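Local coordinates for pyruvate kinase (Pseudomonas aeruginosa, PDB 6QXL), which probably catalyses the final step of glycolysis, transferring the phosphoryl group of phosphoenolpyruvate to ADP to give pyruvate and ATP, at residues Ala15-Glu20 against Arg46-Leu51; Gly89-Phe94 against Val135-Ala140; Asp129-Met134 against Met284-Ile289; Ser348-Gly353 against Thr370-Pro375; Gln354-Asp357 against Glu361-Ala364. All blocks are in the same frame, centred on the assembly; numbering follows the deposited sequence.

Contact 1: Ala15-Glu20 against Arg46-Leu51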
# COMPACT_ATOMS: atom_id res chain seq x y z
N ALA A 15 -26.79 -42.29 7.24
CA ALA A 15 -26.30 -42.51 5.88
C ALA A 15 -24.81 -42.87 5.83
O ALA A 15 -24.32 -43.27 4.77
CB ALA A 15 -26.55 -41.28 5.03
N SER A 16 -24.10 -42.70 6.94
CA SER A 16 -22.66 -42.91 6.98
C SER A 16 -22.29 -43.70 8.23
O SER A 16 -21.40 -43.32 9.01
CB SER A 16 -21.95 -41.55 6.94
OG SER A 16 -22.48 -40.68 7.94
N ASN A 17 -23.01 -44.79 8.45
CA ASN A 17 -22.86 -45.58 9.67
C ASN A 17 -22.23 -46.94 9.38
O ASN A 17 -21.63 -47.53 10.26
CB ASN A 17 -24.24 -45.76 10.30
CG ASN A 17 -24.22 -46.60 11.55
OD1 ASN A 17 -23.58 -46.23 12.55
ND2 ASN A 17 -24.82 -47.82 11.42
N SER A 18 -22.36 -47.45 8.15
CA SER A 18 -21.81 -48.72 7.79
C SER A 18 -20.30 -48.65 7.50
O SER A 18 -19.78 -47.60 7.12
CB SER A 18 -22.52 -49.26 6.56
OG SER A 18 -22.07 -48.63 5.36
N PRO A 19 -19.60 -49.78 7.66
CA PRO A 19 -18.20 -49.81 7.28
C PRO A 19 -17.94 -49.53 5.81
O PRO A 19 -16.91 -48.94 5.48
CB PRO A 19 -17.76 -51.22 7.64
CG PRO A 19 -18.74 -51.71 8.65
CD PRO A 19 -20.02 -51.02 8.35
N GLU A 20 -18.85 -49.91 4.92
CA GLU A 20 -18.62 -49.68 3.50
C GLU A 20 -18.60 -48.19 3.16
O GLU A 20 -17.77 -47.74 2.36
CB GLU A 20 -19.65 -50.40 2.61
CG GLU A 20 -19.39 -50.22 1.10
CD GLU A 20 -20.60 -50.36 0.17
OE1 GLU A 20 -21.78 -50.44 0.59
OE2 GLU A 20 -20.30 -50.35 -1.02
N ARG A 46 -19.50 -44.71 19.85
CA ARG A 46 -18.31 -45.54 20.06
C ARG A 46 -18.00 -46.43 18.87
O ARG A 46 -16.85 -46.55 18.47
CB ARG A 46 -18.50 -46.41 21.29
CG ARG A 46 -18.39 -45.66 22.57
CD ARG A 46 -18.24 -46.67 23.70
NE ARG A 46 -17.89 -46.01 24.96
CZ ARG A 46 -18.76 -45.62 25.88
NH1 ARG A 46 -20.10 -45.73 25.68
NH2 ARG A 46 -18.30 -45.02 26.98
N ALA A 47 -19.04 -47.02 18.29
CA ALA A 47 -18.84 -47.93 17.17
C ALA A 47 -18.29 -47.18 15.96
O ALA A 47 -17.33 -47.64 15.32
CB ALA A 47 -20.14 -48.63 16.81
N ARG A 48 -18.88 -46.02 15.67
CA ARG A 48 -18.40 -45.18 14.58
C ARG A 48 -16.97 -44.68 14.83
O ARG A 48 -16.11 -44.75 13.94
CB ARG A 48 -19.35 -44.00 14.36
CG ARG A 48 -20.68 -44.38 13.74
CD ARG A 48 -21.66 -43.24 13.88
NE ARG A 48 -23.00 -43.61 13.43
CZ ARG A 48 -24.11 -42.93 13.74
NH1 ARG A 48 -24.04 -41.82 14.49
NH2 ARG A 48 -25.28 -43.33 13.30
N ALA A 49 -16.71 -44.23 16.05
CA ALA A 49 -15.37 -43.73 16.41
C ALA A 49 -14.30 -44.79 16.16
O ALA A 49 -13.25 -44.49 15.55
CB ALA A 49 -15.33 -43.26 17.85
N ARG A 50 -14.57 -46.02 16.61
CA ARG A 50 -13.63 -47.12 16.44
C ARG A 50 -13.43 -47.42 14.96
O ARG A 50 -12.30 -47.66 14.51
CB ARG A 50 -14.13 -48.34 17.19
CG ARG A 50 -13.28 -49.59 17.21
CD ARG A 50 -13.73 -50.67 18.18
NE ARG A 50 -14.31 -50.31 19.51
CZ ARG A 50 -13.64 -49.72 20.51
NH1 ARG A 50 -14.26 -49.42 21.65
NH2 ARG A 50 -12.35 -49.41 20.38
N LEU A 51 -14.51 -47.36 14.19
CA LEU A 51 -14.47 -47.75 12.80
C LEU A 51 -13.70 -46.73 11.95
O LEU A 51 -12.96 -47.12 11.04
CB LEU A 51 -15.92 -47.89 12.29
CG LEU A 51 -16.32 -48.94 11.26
CD1 LEU A 51 -15.68 -50.28 11.53
CD2 LEU A 51 -17.83 -49.09 11.26

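Contact 2: Gly89-Phe94 against Val135-Ala140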
# COMPACT_ATOMS: atom_id res chain seq x y z
N GLY A 89 -51.16 -18.37 8.51
CA GLY A 89 -52.36 -17.85 9.15
C GLY A 89 -52.93 -18.72 10.25
O GLY A 89 -53.71 -18.23 11.07
N ASP A 90 -52.52 -20.00 10.30
CA ASP A 90 -52.96 -20.89 11.36
C ASP A 90 -52.52 -20.39 12.73
O ASP A 90 -51.54 -19.65 12.87
CB ASP A 90 -52.40 -22.31 11.18
CG ASP A 90 -53.01 -23.06 10.00
OD1 ASP A 90 -53.77 -22.41 9.23
OD2 ASP A 90 -52.71 -24.26 9.83
N LYS A 91 -53.25 -20.81 13.75
CA LYS A 91 -52.94 -20.49 15.14
C LYS A 91 -52.29 -21.69 15.78
O LYS A 91 -52.63 -22.85 15.48
CB LYS A 91 -54.18 -20.12 15.90
CG LYS A 91 -54.97 -18.95 15.30
CD LYS A 91 -54.19 -17.63 15.22
CE LYS A 91 -55.23 -16.55 14.85
NZ LYS A 91 -54.51 -15.31 14.62
N PHE A 92 -51.31 -21.43 16.64
CA PHE A 92 -50.56 -22.50 17.26
C PHE A 92 -50.01 -22.06 18.60
O PHE A 92 -49.67 -20.90 18.78
CB PHE A 92 -49.45 -22.99 16.33
CG PHE A 92 -48.86 -24.29 16.73
CD1 PHE A 92 -49.53 -25.46 16.44
CD2 PHE A 92 -47.66 -24.36 17.43
CE1 PHE A 92 -49.01 -26.69 16.84
CE2 PHE A 92 -47.13 -25.57 17.82
CZ PHE A 92 -47.81 -26.75 17.52
N ARG A 93 -49.90 -23.01 19.52
CA ARG A 93 -49.51 -22.71 20.89
C ARG A 93 -48.39 -23.59 21.38
O ARG A 93 -48.34 -24.79 21.08
CB ARG A 93 -50.71 -22.90 21.83
CG ARG A 93 -51.79 -21.87 21.69
CD ARG A 93 -52.92 -22.14 22.69
NE ARG A 93 -53.62 -23.39 22.47
CZ ARG A 93 -53.79 -24.38 23.39
NH1 ARG A 93 -53.24 -24.31 24.59
NH2 ARG A 93 -54.47 -25.46 23.09
N PHE A 94 -47.51 -22.99 22.17
CA PHE A 94 -46.45 -23.69 22.87
C PHE A 94 -46.77 -23.60 24.37
O PHE A 94 -46.83 -22.48 24.89
CB PHE A 94 -45.11 -23.05 22.57
CG PHE A 94 -44.76 -23.02 21.11
CD1 PHE A 94 -44.24 -24.13 20.49
CD2 PHE A 94 -44.97 -21.87 20.36
CE1 PHE A 94 -43.96 -24.11 19.15
CE2 PHE A 94 -44.68 -21.87 19.00
CZ PHE A 94 -44.17 -23.00 18.41
N VAL A 135 -45.16 -15.84 14.76
CA VAL A 135 -45.10 -14.62 15.54
C VAL A 135 -45.99 -14.79 16.79
O VAL A 135 -47.08 -15.35 16.70
CB VAL A 135 -45.51 -13.39 14.71
CG1 VAL A 135 -46.93 -13.53 14.15
CG2 VAL A 135 -45.35 -12.10 15.53
N VAL A 136 -45.51 -14.28 17.92
CA VAL A 136 -46.23 -14.39 19.18
C VAL A 136 -47.33 -13.33 19.22
O VAL A 136 -47.06 -12.13 19.12
CB VAL A 136 -45.28 -14.20 20.38
CG1 VAL A 136 -46.03 -14.22 21.71
CG2 VAL A 136 -44.19 -15.26 20.38
N GLU A 137 -48.58 -13.78 19.33
CA GLU A 137 -49.74 -12.87 19.40
C GLU A 137 -50.17 -12.57 20.83
O GLU A 137 -50.66 -11.47 21.10
CB GLU A 137 -50.93 -13.48 18.64
CG GLU A 137 -50.87 -13.34 17.09
CD GLU A 137 -52.14 -13.80 16.41
OE1 GLU A 137 -52.86 -14.65 17.00
OE2 GLU A 137 -52.40 -13.37 15.27
N GLU A 138 -50.07 -13.56 21.72
CA GLU A 138 -50.48 -13.42 23.11
C GLU A 138 -49.55 -14.23 24.00
O GLU A 138 -49.05 -15.29 23.60
CB GLU A 138 -51.91 -13.91 23.32
CG GLU A 138 -52.98 -13.10 22.61
CD GLU A 138 -54.40 -13.62 22.85
OE1 GLU A 138 -54.62 -14.57 23.60
OE2 GLU A 138 -55.31 -13.05 22.24
N VAL A 139 -49.31 -13.72 25.20
CA VAL A 139 -48.50 -14.39 26.19
C VAL A 139 -49.36 -14.59 27.43
O VAL A 139 -50.04 -13.67 27.87
CB VAL A 139 -47.25 -13.55 26.56
CG1 VAL A 139 -46.39 -14.26 27.57
CG2 VAL A 139 -46.43 -13.31 25.35
N ALA A 140 -49.29 -15.79 27.99
CA ALA A 140 -49.88 -16.12 29.28
C ALA A 140 -48.78 -16.70 30.15
O ALA A 140 -47.67 -16.87 29.72
CB ALA A 140 -51.03 -17.13 29.11

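Contact 3: Asp129-Met134 against Met284-Ile289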
# COMPACT_ATOMS: atom_id res chain seq x y z
N ASP A 129 -34.67 -25.08 12.19
CA ASP A 129 -33.61 -24.32 11.49
C ASP A 129 -34.17 -23.21 10.59
O ASP A 129 -33.57 -22.87 9.57
CB ASP A 129 -32.67 -25.23 10.66
CG ASP A 129 -31.91 -26.27 11.48
OD1 ASP A 129 -31.77 -26.09 12.71
OD2 ASP A 129 -31.55 -27.33 10.84
N GLY A 130 -35.31 -22.64 10.97
CA GLY A 130 -35.94 -21.59 10.18
C GLY A 130 -37.00 -22.00 9.19
O GLY A 130 -37.60 -21.14 8.57
N ARG A 131 -37.25 -23.30 9.04
CA ARG A 131 -38.21 -23.81 8.05
C ARG A 131 -39.64 -23.32 8.28
O ARG A 131 -40.35 -23.05 7.34
CB ARG A 131 -38.17 -25.35 8.00
CG ARG A 131 -37.06 -25.83 7.11
CD ARG A 131 -36.44 -27.19 7.47
NE ARG A 131 -35.29 -27.47 6.61
CZ ARG A 131 -34.02 -27.74 7.00
NH1 ARG A 131 -33.68 -27.74 8.31
NH2 ARG A 131 -33.10 -27.91 6.06
N VAL A 132 -40.02 -23.24 9.55
CA VAL A 132 -41.32 -22.73 9.98
C VAL A 132 -41.08 -21.49 10.81
O VAL A 132 -40.15 -21.43 11.60
CB VAL A 132 -42.07 -23.80 10.80
CG1 VAL A 132 -43.32 -23.22 11.45
CG2 VAL A 132 -42.46 -24.97 9.89
N VAL A 133 -41.92 -20.48 10.62
CA VAL A 133 -41.77 -19.21 11.34
C VAL A 133 -43.13 -18.80 11.90
O VAL A 133 -44.15 -18.88 11.21
CB VAL A 133 -41.25 -18.08 10.42
CG1 VAL A 133 -41.11 -16.77 11.20
CG2 VAL A 133 -39.93 -18.47 9.79
N MET A 134 -43.12 -18.35 13.16
CA MET A 134 -44.32 -17.89 13.82
C MET A 134 -44.08 -16.58 14.53
O MET A 134 -42.93 -16.25 14.86
CB MET A 134 -44.78 -18.92 14.85
CG MET A 134 -44.82 -20.33 14.29
SD MET A 134 -45.84 -21.31 15.36
CE MET A 134 -45.43 -22.97 14.78
N MET A 284 -23.53 -25.88 3.26
CA MET A 284 -22.58 -25.55 2.22
C MET A 284 -22.92 -26.26 0.91
O MET A 284 -22.71 -25.72 -0.17
CB MET A 284 -21.17 -25.87 2.67
CG MET A 284 -20.82 -25.19 3.98
SD MET A 284 -19.08 -24.80 4.12
CE MET A 284 -19.00 -23.35 3.07
N MET A 285 -23.47 -27.47 0.99
CA MET A 285 -23.86 -28.22 -0.20
C MET A 285 -25.21 -28.91 -0.04
O MET A 285 -25.40 -30.02 -0.49
CB MET A 285 -22.75 -29.20 -0.55
CG MET A 285 -21.46 -28.49 -0.92
SD MET A 285 -20.36 -29.58 -1.81
CE MET A 285 -19.75 -28.48 -3.07
N GLU A 286 -26.15 -28.20 0.56
CA GLU A 286 -27.44 -28.77 0.97
C GLU A 286 -28.17 -29.53 -0.15
O GLU A 286 -28.75 -30.59 0.09
CB GLU A 286 -28.35 -27.67 1.52
CG GLU A 286 -29.52 -28.18 2.35
CD GLU A 286 -29.14 -28.53 3.79
OE1 GLU A 286 -27.94 -28.74 4.11
OE2 GLU A 286 -30.05 -28.63 4.64
N SER A 287 -28.12 -29.03 -1.37
CA SER A 287 -28.83 -29.69 -2.45
C SER A 287 -28.38 -31.14 -2.65
O SER A 287 -29.12 -31.96 -3.18
CB SER A 287 -28.71 -28.91 -3.76
OG SER A 287 -27.51 -29.24 -4.43
N MET A 288 -27.16 -31.45 -2.22
CA MET A 288 -26.63 -32.81 -2.35
C MET A 288 -27.21 -33.83 -1.38
O MET A 288 -26.91 -35.00 -1.47
CB MET A 288 -25.10 -32.80 -2.26
CG MET A 288 -24.44 -32.04 -3.42
SD MET A 288 -22.71 -32.42 -3.66
CE MET A 288 -22.84 -34.05 -4.36
N ILE A 289 -28.05 -33.39 -0.45
CA ILE A 289 -28.89 -34.32 0.25
C ILE A 289 -29.69 -35.19 -0.72
O ILE A 289 -29.82 -36.40 -0.50
CB ILE A 289 -29.82 -33.58 1.20
CG1 ILE A 289 -28.99 -33.06 2.38
CG2 ILE A 289 -30.92 -34.51 1.71
CD1 ILE A 289 -29.65 -31.90 3.10
O HOH W 1 -32.60 -28.95 3.14

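Contact 4: Ser348-Gly353 against Thr370-Pro375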
# COMPACT_ATOMS: atom_id res chain seq x y z
N SER A 348 1.17 -13.61 1.05
CA SER A 348 0.99 -13.13 2.43
C SER A 348 1.70 -11.78 2.64
O SER A 348 2.72 -11.50 2.01
CB SER A 348 1.49 -14.19 3.44
OG SER A 348 1.40 -13.74 4.77
N SER A 349 1.13 -10.96 3.51
CA SER A 349 1.82 -9.77 4.02
C SER A 349 2.79 -10.08 5.20
O SER A 349 3.55 -9.22 5.62
CB SER A 349 0.79 -8.73 4.47
OG SER A 349 0.07 -9.18 5.62
N HIS A 350 2.73 -11.31 5.72
CA HIS A 350 3.67 -11.81 6.72
C HIS A 350 3.70 -11.05 8.04
O HIS A 350 4.73 -10.97 8.71
CB HIS A 350 5.08 -12.02 6.16
CG HIS A 350 5.14 -13.05 5.07
ND1 HIS A 350 5.21 -14.42 5.28
CD2 HIS A 350 5.06 -12.88 3.74
CE1 HIS A 350 5.19 -15.02 4.13
NE2 HIS A 350 5.13 -14.13 3.16
N ARG A 351 2.54 -10.49 8.40
CA ARG A 351 2.37 -9.73 9.63
C ARG A 351 3.40 -8.60 9.80
O ARG A 351 3.82 -8.31 10.93
CB ARG A 351 2.36 -10.70 10.82
CG ARG A 351 1.23 -11.73 10.73
CD ARG A 351 1.22 -12.68 11.91
NE ARG A 351 -0.04 -13.45 11.99
CZ ARG A 351 -0.32 -14.34 12.93
NH1 ARG A 351 0.57 -14.61 13.90
NH2 ARG A 351 -1.50 -14.95 12.94
N LEU A 352 3.78 -7.97 8.68
CA LEU A 352 4.70 -6.83 8.70
C LEU A 352 4.21 -5.73 9.61
O LEU A 352 3.01 -5.43 9.66
CB LEU A 352 4.94 -6.26 7.30
CG LEU A 352 6.31 -6.52 6.68
CD1 LEU A 352 6.67 -8.00 6.55
CD2 LEU A 352 6.33 -5.89 5.29
N GLY A 353 5.15 -5.14 10.35
CA GLY A 353 4.84 -4.08 11.31
C GLY A 353 4.35 -4.55 12.66
O GLY A 353 4.26 -3.74 13.56
N THR A 370 10.39 -17.28 4.83
CA THR A 370 11.45 -17.84 4.01
C THR A 370 10.89 -18.68 2.87
O THR A 370 11.31 -18.54 1.72
CB THR A 370 12.41 -18.67 4.87
OG1 THR A 370 12.95 -17.83 5.89
CG2 THR A 370 13.54 -19.22 4.04
N ALA A 371 9.94 -19.55 3.19
CA ALA A 371 9.37 -20.46 2.18
C ALA A 371 8.63 -19.71 1.09
O ALA A 371 8.74 -20.05 -0.09
CB ALA A 371 8.46 -21.48 2.83
N ASN A 372 7.90 -18.67 1.47
CA ASN A 372 7.18 -17.88 0.47
C ASN A 372 8.07 -17.09 -0.45
O ASN A 372 7.59 -16.65 -1.48
CB ASN A 372 6.16 -16.93 1.14
CG ASN A 372 4.83 -17.63 1.42
OD1 ASN A 372 4.66 -18.83 1.25
ND2 ASN A 372 3.88 -16.85 1.86
N HIS A 373 9.35 -16.89 -0.12
CA HIS A 373 10.24 -16.11 -0.97
C HIS A 373 11.36 -16.88 -1.64
O HIS A 373 11.86 -16.41 -2.64
CB HIS A 373 10.79 -14.94 -0.19
CG HIS A 373 9.73 -13.95 0.20
ND1 HIS A 373 9.02 -14.06 1.38
CD2 HIS A 373 9.23 -12.85 -0.43
CE1 HIS A 373 8.16 -13.06 1.47
NE2 HIS A 373 8.24 -12.34 0.36
N PHE A 374 11.77 -18.02 -1.11
CA PHE A 374 12.79 -18.86 -1.74
C PHE A 374 12.04 -20.03 -2.39
O PHE A 374 11.76 -21.02 -1.73
CB PHE A 374 13.86 -19.28 -0.70
CG PHE A 374 15.05 -20.10 -1.25
CD1 PHE A 374 15.58 -19.89 -2.54
CD2 PHE A 374 15.67 -21.07 -0.45
CE1 PHE A 374 16.69 -20.62 -2.98
CE2 PHE A 374 16.77 -21.79 -0.89
CZ PHE A 374 17.27 -21.57 -2.16
N PRO A 375 11.72 -19.92 -3.68
CA PRO A 375 10.81 -20.91 -4.29
C PRO A 375 11.42 -22.31 -4.45
O PRO A 375 10.68 -23.28 -4.66
CB PRO A 375 10.53 -20.30 -5.65
CG PRO A 375 11.83 -19.65 -6.00
CD PRO A 375 12.36 -19.08 -4.70

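Contact 5: Gln354-Asp357 against Glu361-Ala364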
# COMPACT_ATOMS: atom_id res chain seq x y z
N GLN A 354 4.03 -5.84 12.82
CA GLN A 354 3.48 -6.33 14.07
C GLN A 354 4.56 -6.74 15.06
O GLN A 354 5.74 -6.78 14.73
CB GLN A 354 2.50 -7.47 13.81
CG GLN A 354 1.24 -7.02 13.07
CD GLN A 354 0.32 -8.18 12.75
OE1 GLN A 354 0.20 -9.13 13.51
NE2 GLN A 354 -0.30 -8.11 11.57
N THR A 355 4.14 -7.03 16.29
CA THR A 355 5.04 -7.42 17.36
C THR A 355 4.80 -8.88 17.71
O THR A 355 3.69 -9.28 17.98
CB THR A 355 4.80 -6.52 18.59
OG1 THR A 355 5.18 -5.18 18.27
CG2 THR A 355 5.59 -7.00 19.81
N PHE A 356 5.85 -9.67 17.71
CA PHE A 356 5.76 -11.08 18.08
C PHE A 356 5.96 -11.23 19.59
O PHE A 356 6.62 -10.40 20.24
CB PHE A 356 6.78 -11.93 17.32
CG PHE A 356 6.68 -11.82 15.82
CD1 PHE A 356 5.57 -11.16 15.18
CD2 PHE A 356 7.67 -12.39 15.01
CE1 PHE A 356 5.49 -11.08 13.80
CE2 PHE A 356 7.58 -12.30 13.62
CZ PHE A 356 6.49 -11.66 13.01
N ASP A 357 5.38 -12.28 20.14
CA ASP A 357 5.36 -12.48 21.59
C ASP A 357 6.40 -13.53 22.02
O ASP A 357 7.07 -13.34 23.01
CB ASP A 357 3.98 -12.92 22.04
CG ASP A 357 2.97 -11.83 21.94
OD1 ASP A 357 3.27 -10.86 22.64
OD2 ASP A 357 1.77 -12.02 21.51
N GLU A 361 6.83 -18.93 18.15
CA GLU A 361 6.05 -18.13 17.21
C GLU A 361 6.98 -17.54 16.14
O GLU A 361 6.69 -17.64 14.94
CB GLU A 361 5.28 -17.03 17.93
CG GLU A 361 4.09 -16.43 17.17
CD GLU A 361 3.38 -15.31 17.87
OE1 GLU A 361 3.40 -15.30 19.12
OE2 GLU A 361 2.75 -14.49 17.14
N SER A 362 8.10 -16.96 16.57
CA SER A 362 9.03 -16.31 15.65
C SER A 362 9.64 -17.23 14.61
O SER A 362 9.77 -16.84 13.45
CB SER A 362 10.14 -15.59 16.41
OG SER A 362 9.62 -14.42 17.01
N ILE A 363 9.99 -18.44 15.02
CA ILE A 363 10.56 -19.39 14.08
C ILE A 363 9.52 -19.84 13.07
O ILE A 363 9.82 -20.02 11.89
CB ILE A 363 11.15 -20.63 14.80
CG1 ILE A 363 12.28 -20.24 15.76
CG2 ILE A 363 11.66 -21.65 13.79
CD1 ILE A 363 13.57 -19.87 15.04
N ALA A 364 8.29 -20.04 13.54
CA ALA A 364 7.21 -20.40 12.62
C ALA A 364 7.02 -19.31 11.56
O ALA A 364 7.07 -19.58 10.35
CB ALA A 364 5.92 -20.64 13.36

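Contact 1: Ala15-Glu20 against Arg46-Leu51
The guanidinium of Arg48 is met at its edge by the amide of Asn17: OD1 of Asn17 lies near the guanidinium plane, on the side of NE, while the amide plane is turned 82° against it. The two side chains cross at about a right angle, which makes the contact an edge-on one with no stacking of the flat groups. A hydrogen bond runs from Arg48 NE to Asn17 OD1 at 2.8 Å, somewhat bent, with an N-H...O angle of 153°. Asn17 reaches it because its CG stands opposite the backbone N (chi1 179°), so that the end of the side chain comes nearer to helix 42-58 than its base does. Arg48, buried, extends from CG to NE and also rests on Leu12. One turn further on, Leu51 adds an apolar contact: its CD2 methyl touches CG of the Pro19 ring at 3.8 Å and lies 4.2 Å from the backbone O of Asn17. The same leucine also packs on Leu22, further along helix 19-28. That helix starts after Ser18, the N-cap, whose OG bonds to the N of Val21. Arg48 thus ties helix 42-58 to the loop leading into helix 19-28, and Leu51 packs on the start of that helix; the two helices follow the first and second barrel strands and belong to the outer helical layer of a (beta/alpha)8, or TIM, barrel.

Contact 2: Gly89-Phe94 against Val135-Ala140
In the small beta domain that pyruvate kinases carry as an insertion in the barrel, Lys91 and Glu137 form a salt bridge between two strands that are not direct neighbours. Strand 143-148 runs between strands 91-95 and 132-139, and the CA atoms of Lys91 and Glu137 are accordingly 9.3 Å apart. The gap is closed by long side chains that cross at about a right angle. Lys91 bends at chi2 (-61°) and then runs straight to NZ; Glu137 is extended beyond CG. Both carboxylate oxygens are engaged: Lys91 NZ lies 3.0 Å from Glu137 OE1, a hydrogen bond using the syn lone pair of that oxygen, and 2.9 Å from Glu137 OE2, where the bond is weak. The bridge thus spans the intervening strand 143-148 on one surface of the mixed sheet, and that strand contributes too, since Arg147 makes a second salt bridge to Glu137 OE2. A classic beta bulge shapes this site: Glu137 and Glu138 both face Arg145 on strand 143-148. Glu138 is paired with Arg145 itself, and Arg93 with Glu143.

Contact 3: Asp129-Met134 against Met284-Ile289
Arg131 and Glu286 approach from opposite directions, and their charged groups meet nearly coplanar, with the guanidinium and carboxylate planes only 15° apart. The meeting is edge-on: OE2 of Glu286 lies in the guanidinium plane, 3.4 Å from Arg131 NH2, a separation that supports a salt bridge but a loose one. A water spans the same pair, donating to Glu286 OE2 at 3.0 Å and accepting from Arg131 NH2 at 3.1 Å, the latter bond weak. Direct ion pair and water bridge therefore run side by side. The two side chains get there differently. Arg131 stretches out from CG to NE, whereas Glu286 turns at chi2 (80°) to present OE2. At the other terminal nitrogen, Arg131 NH1 pairs with Asp129 OD2 at 3.3 Å; this bond is also weak, its N-H...O angle being 128°. Asp129, Arg131 and Glu286 thus make a three-member charge network in which the arginine separates Asp129 OD2 and Glu286 OE2, 6.5 Å apart. Glu286 OE2 has a further weak bond from Gln283 NE2. Arg131 sits in the turn between strands 124-127 and 132-139 of the inserted beta domain, where a classic beta bulge sets Arg131 and Val132 opposite Leu127; Glu286 sits in the loop after barrel strand 277-281. The side chain of Arg131 is about 11 Å from the bound magnesium ion. A long, partly hydrated ionic contact of this kind would suit an adjustable link between the two domains, consistent with the hinged movement of the inserted domain known in pyruvate kinases.

Contact 4: Ser348-Gly353 against Thr370-Pro375
This is a mixed aromatic and amide contact at a subunit interface of the homotetramer; it folds the loop before helix 359-373 back onto the end of that helix, with His350 meeting Asn372 and His373. Asn372 ND2 approaches the edge of the His350 ring, 3.2 Å from CE1, and the amide plane is turned 76° against the ring. The amide has firm partners elsewhere: Asn372 OD1 bonds to Ser398 OG and Asn372 ND2 to the backbone O of Arg397, which fix the rotation of the group lying against the histidine. The second meeting is with His373, whose CE1 lies 3.6 Å from His350 NE2. Here the rings slide past one another in opposite directions, an oblique meeting with centroids 5.3 Å apart and planes at 46°. Ser348 holds the backbone of His350 and also touches its ring. The OG of Ser348, standing opposite its own backbone N, accepts from the N of His350 at 2.9 Å in an ST turn, and Ser348 CB lies over one face of the His350 ring, offset toward its rim; Ser348 CB is also 3.9 Å from Asn372 ND2. His373 has both ring nitrogens engaged, ND1 with the O of Tyr369 and NE2 with the N of Gly353 of the second subunit, and its ring also meets Phe356 of that subunit. Thr370 and Ala371 pack this end of helix 359-373 on strands 377-383 and 455-461, while Ile396, in the loop after helix 388-394, is touched by Ser348 and His350.

Contact 5: Gln354-Asp357 against Glu361-Ala364
Phe356 and Ser362 both set the first side-chain atom beyond CB opposite the carbonyl carbon (chi1 -56° and -74°), and these torsions bring the ring edge to the serine hydroxyl. Ser362 OG lies near the plane of the phenyl ring, 3.5 Å from Phe356 CD2 and 3.8 Å from Phe356 CB, a van der Waals contact at the rim. The hydroxyl finds its polar partner in its own helix, bonding to the backbone O of Arg358, one turn back. Beside this pair, Glu361 sets CG opposite its backbone N (chi1 -160°) and runs straight on, which brings OE1 beside Asp357. Glu361 OE1 comes within 3.8 Å of Asp357 CB and 4.4 Å of Asp357 OD2, so two acids lie close together and would probably disfavour each other unless countered. Arg351 NH1 gives Glu361 OE2 a long, weak ion pair that may offset part of this. The Glu361 side chain is about 10 Å from the bound glucose-6-phosphate. The contact lies at the start of helix 359-373, against the second subunit, where Phe356 meets His373 and Ser362 packs on Phe374, both of that subunit; within the chain, Glu361 and Ala364 touch helix 388-394 and Ile363 rests on strand 470-477.

How the contacts relate
Charge dominates at the surface: contacts 2 and 3 are ion pairs, the first within one sheet and the second between domains, with a bridging water. They share strand 132-139 and touch through Met134, whose CE packs against Phe92 and Phe94. Contact 1, partly buried, combines a single polar bond with an apolar patch on the barrel's outer layer, its nearest atoms about 8 Å from contact 3. Contacts 4 and 5 lie across the chain's centre from contact 2. Both hold the loop before helix 359-373 to that helix, and both touch the second subunit; each sets an aromatic side chain of the loop against polar groups of the helix, and contact 5, the more buried, adds two neighbouring acids.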